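Local coordinates for protein NTF2-like nuclease/anti-CRISPR (Clostridia bacterium, PDB 7JTA) that is an anti-CRISPR and putative nuclease that impairs SpyCas9 activity and relieves DNA torsion in target plasmids, at residues A[33-39]-A[53-59]. Numbering follows the deposited sequence.
With NO3 (nitrate ion), chain E.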
# COMPACT_ATOMS: atom_id res chain seq x y z
N ARG A 33 -2.55 8.61 -13.00
CA ARG A 33 -3.52 8.44 -11.92
C ARG A 33 -2.91 7.63 -10.79
O ARG A 33 -2.32 6.56 -11.03
CB ARG A 33 -4.78 7.76 -12.47
CG ARG A 33 -5.86 7.45 -11.46
CD ARG A 33 -7.10 6.91 -12.16
NE ARG A 33 -8.05 7.97 -12.51
CZ ARG A 33 -7.96 8.75 -13.58
NH1 ARG A 33 -6.95 8.59 -14.44
NH2 ARG A 33 -8.87 9.68 -13.81
N TYR A 34 -3.05 8.12 -9.56
CA TYR A 34 -2.48 7.47 -8.39
C TYR A 34 -3.55 7.26 -7.32
O TYR A 34 -4.48 8.06 -7.19
CB TYR A 34 -1.32 8.29 -7.81
CG TYR A 34 -0.13 8.40 -8.72
CD1 TYR A 34 -0.00 9.47 -9.60
CD2 TYR A 34 0.86 7.43 -8.72
CE1 TYR A 34 1.09 9.57 -10.44
CE2 TYR A 34 1.95 7.52 -9.56
CZ TYR A 34 2.06 8.59 -10.42
OH TYR A 34 3.15 8.68 -11.25
N ARG A 35 -3.39 6.20 -6.54
CA ARG A 35 -4.24 5.92 -5.39
C ARG A 35 -3.41 6.09 -4.12
O ARG A 35 -2.45 5.34 -3.90
CB ARG A 35 -4.84 4.51 -5.46
CG ARG A 35 -5.71 4.18 -4.26
CD ARG A 35 -6.36 2.82 -4.41
NE ARG A 35 -7.51 2.66 -3.52
CZ ARG A 35 -7.54 1.82 -2.49
NH1 ARG A 35 -6.50 1.06 -2.22
NH2 ARG A 35 -8.63 1.75 -1.73
N GLN A 36 -3.79 7.06 -3.30
CA GLN A 36 -3.12 7.35 -2.04
C GLN A 36 -3.98 6.93 -0.86
O GLN A 36 -5.16 7.29 -0.79
CB GLN A 36 -2.79 8.84 -1.92
CG GLN A 36 -2.09 9.21 -0.62
CD GLN A 36 -1.61 10.64 -0.62
OE1 GLN A 36 -2.28 11.54 -0.11
NE2 GLN A 36 -0.43 10.86 -1.20
N LEU A 37 -3.40 6.16 0.06
CA LEU A 37 -4.04 5.78 1.31
C LEU A 37 -3.39 6.57 2.44
O LEU A 37 -2.17 6.56 2.59
CB LEU A 37 -3.90 4.28 1.56
CG LEU A 37 -4.61 3.40 0.54
CD1 LEU A 37 -4.25 1.94 0.77
CD2 LEU A 37 -6.11 3.60 0.63
N SER A 38 -4.22 7.24 3.25
CA SER A 38 -3.73 8.05 4.35
C SER A 38 -4.51 7.74 5.63
O SER A 38 -5.58 7.14 5.61
CB SER A 38 -3.85 9.54 4.04
OG SER A 38 -3.43 9.81 2.71
N VAL A 39 -3.94 8.17 6.75
CA VAL A 39 -4.60 8.15 8.05
C VAL A 39 -4.80 9.60 8.48
O VAL A 39 -3.84 10.37 8.55
CB VAL A 39 -3.79 7.38 9.10
CG1 VAL A 39 -4.43 7.55 10.46
CG2 VAL A 39 -3.73 5.92 8.73
N PRO A 53 0.13 10.49 5.26
CA PRO A 53 0.11 9.61 4.09
C PRO A 53 0.85 8.31 4.36
O PRO A 53 1.91 8.29 4.99
CB PRO A 53 0.82 10.44 3.01
CG PRO A 53 0.69 11.86 3.48
CD PRO A 53 0.75 11.79 4.97
N ILE A 54 0.25 7.21 3.92
CA ILE A 54 0.79 5.88 4.16
C ILE A 54 1.38 5.28 2.89
O ILE A 54 2.46 4.68 2.94
CB ILE A 54 -0.28 4.95 4.76
CG1 ILE A 54 -0.74 5.46 6.13
CG2 ILE A 54 0.25 3.52 4.85
CD1 ILE A 54 -1.69 4.52 6.82
N SER A 55 0.69 5.42 1.76
CA SER A 55 1.17 4.82 0.53
C SER A 55 0.48 5.47 -0.66
O SER A 55 -0.69 5.85 -0.59
CB SER A 55 0.93 3.31 0.52
OG SER A 55 -0.41 3.02 0.18
N THR A 56 1.24 5.61 -1.75
CA THR A 56 0.72 6.06 -3.03
C THR A 56 1.20 5.08 -4.09
O THR A 56 2.34 4.61 -4.04
CB THR A 56 1.18 7.47 -3.37
OG1 THR A 56 0.88 8.35 -2.28
CG2 THR A 56 0.46 7.97 -4.62
N VAL A 57 0.32 4.74 -5.03
CA VAL A 57 0.63 3.76 -6.06
C VAL A 57 0.02 4.22 -7.38
O VAL A 57 -1.07 4.81 -7.40
CB VAL A 57 0.12 2.35 -5.69
CG1 VAL A 57 0.53 1.35 -6.75
CG2 VAL A 57 0.65 1.94 -4.33
N LEU A 58 0.73 3.94 -8.47
CA LEU A 58 0.21 4.22 -9.80
C LEU A 58 -0.92 3.25 -10.14
O LEU A 58 -0.82 2.05 -9.88
CB LEU A 58 1.33 4.10 -10.84
CG LEU A 58 0.99 4.48 -12.28
CD1 LEU A 58 0.79 5.97 -12.42
CD2 LEU A 58 2.10 4.01 -13.20
N ILE A 59 -2.01 3.79 -10.69
CA ILE A 59 -3.12 2.96 -11.14
C ILE A 59 -3.44 3.29 -12.59
O ILE A 59 -4.23 2.59 -13.23
CB ILE A 59 -4.36 3.14 -10.25
CG1 ILE A 59 -4.80 4.60 -10.25
CG2 ILE A 59 -4.09 2.63 -8.84
CD1 ILE A 59 -5.99 4.88 -9.36
OXT ILE A 59 -2.92 4.25 -13.15
N NO3 E . -4.94 13.74 0.76
O1 NO3 E . -4.59 12.71 1.40
O2 NO3 E . -5.92 14.44 1.16
O3 NO3 E . -4.32 14.08 -0.29
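Arg-35 and Val-57 bond to each other in both directions. The N of Arg-35 gives a 2.8 Å bond to the O of Val-57, and the return bond, from Val-57 N to Arg-35 O, is more bent (144°). Leu-37 N likewise donates to Ser-55 O. At the C-terminus, Ile-59 N donates to Arg-33 O in an almost straight bond. One side-chain bond joins the strands: Gln-36 NE2 donates to Thr-56 OG1 at 3.0 Å. It is nearly straight (170°) and lies in the amide plane. Gln-36 reaches it with CG anti to the backbone N (chi1 179°) and an extended chain. The same hydroxyl is also hydrogen-bonded to a methylpentanediol, probably from the crystallisation liquor.

The two strands form an antiparallel beta hairpin, and 48-58 is an outermost strand of the four-stranded sheet in this chain. At Leu-37 the pairing slips by one residue in a classic beta bulge, with Ile-54 and Ser-55 set against that single residue. Their backbone N atoms converge on Leu-37 O, at 2.8 Å from Ile-54 N and 3.2 Å from Ser-55 N. Along Ser-55 to Val-57, a strand of the second subunit pairs antiparallel and carries the sheet across the interface.

On the face of Gln-36 and Thr-56, the Leu-58 CD1 methyl sits over the Tyr-34 ring, 3.8 Å from its centroid, in a CH-pi contact. The Tyr-34 hydroxyl is hydrogen-bonded to Pro-53 O of the second subunit. Ile-59 CG1 and CD1 pack against the aliphatic part of Arg-33, whose guanidinium forms a salt bridge with Glu-9.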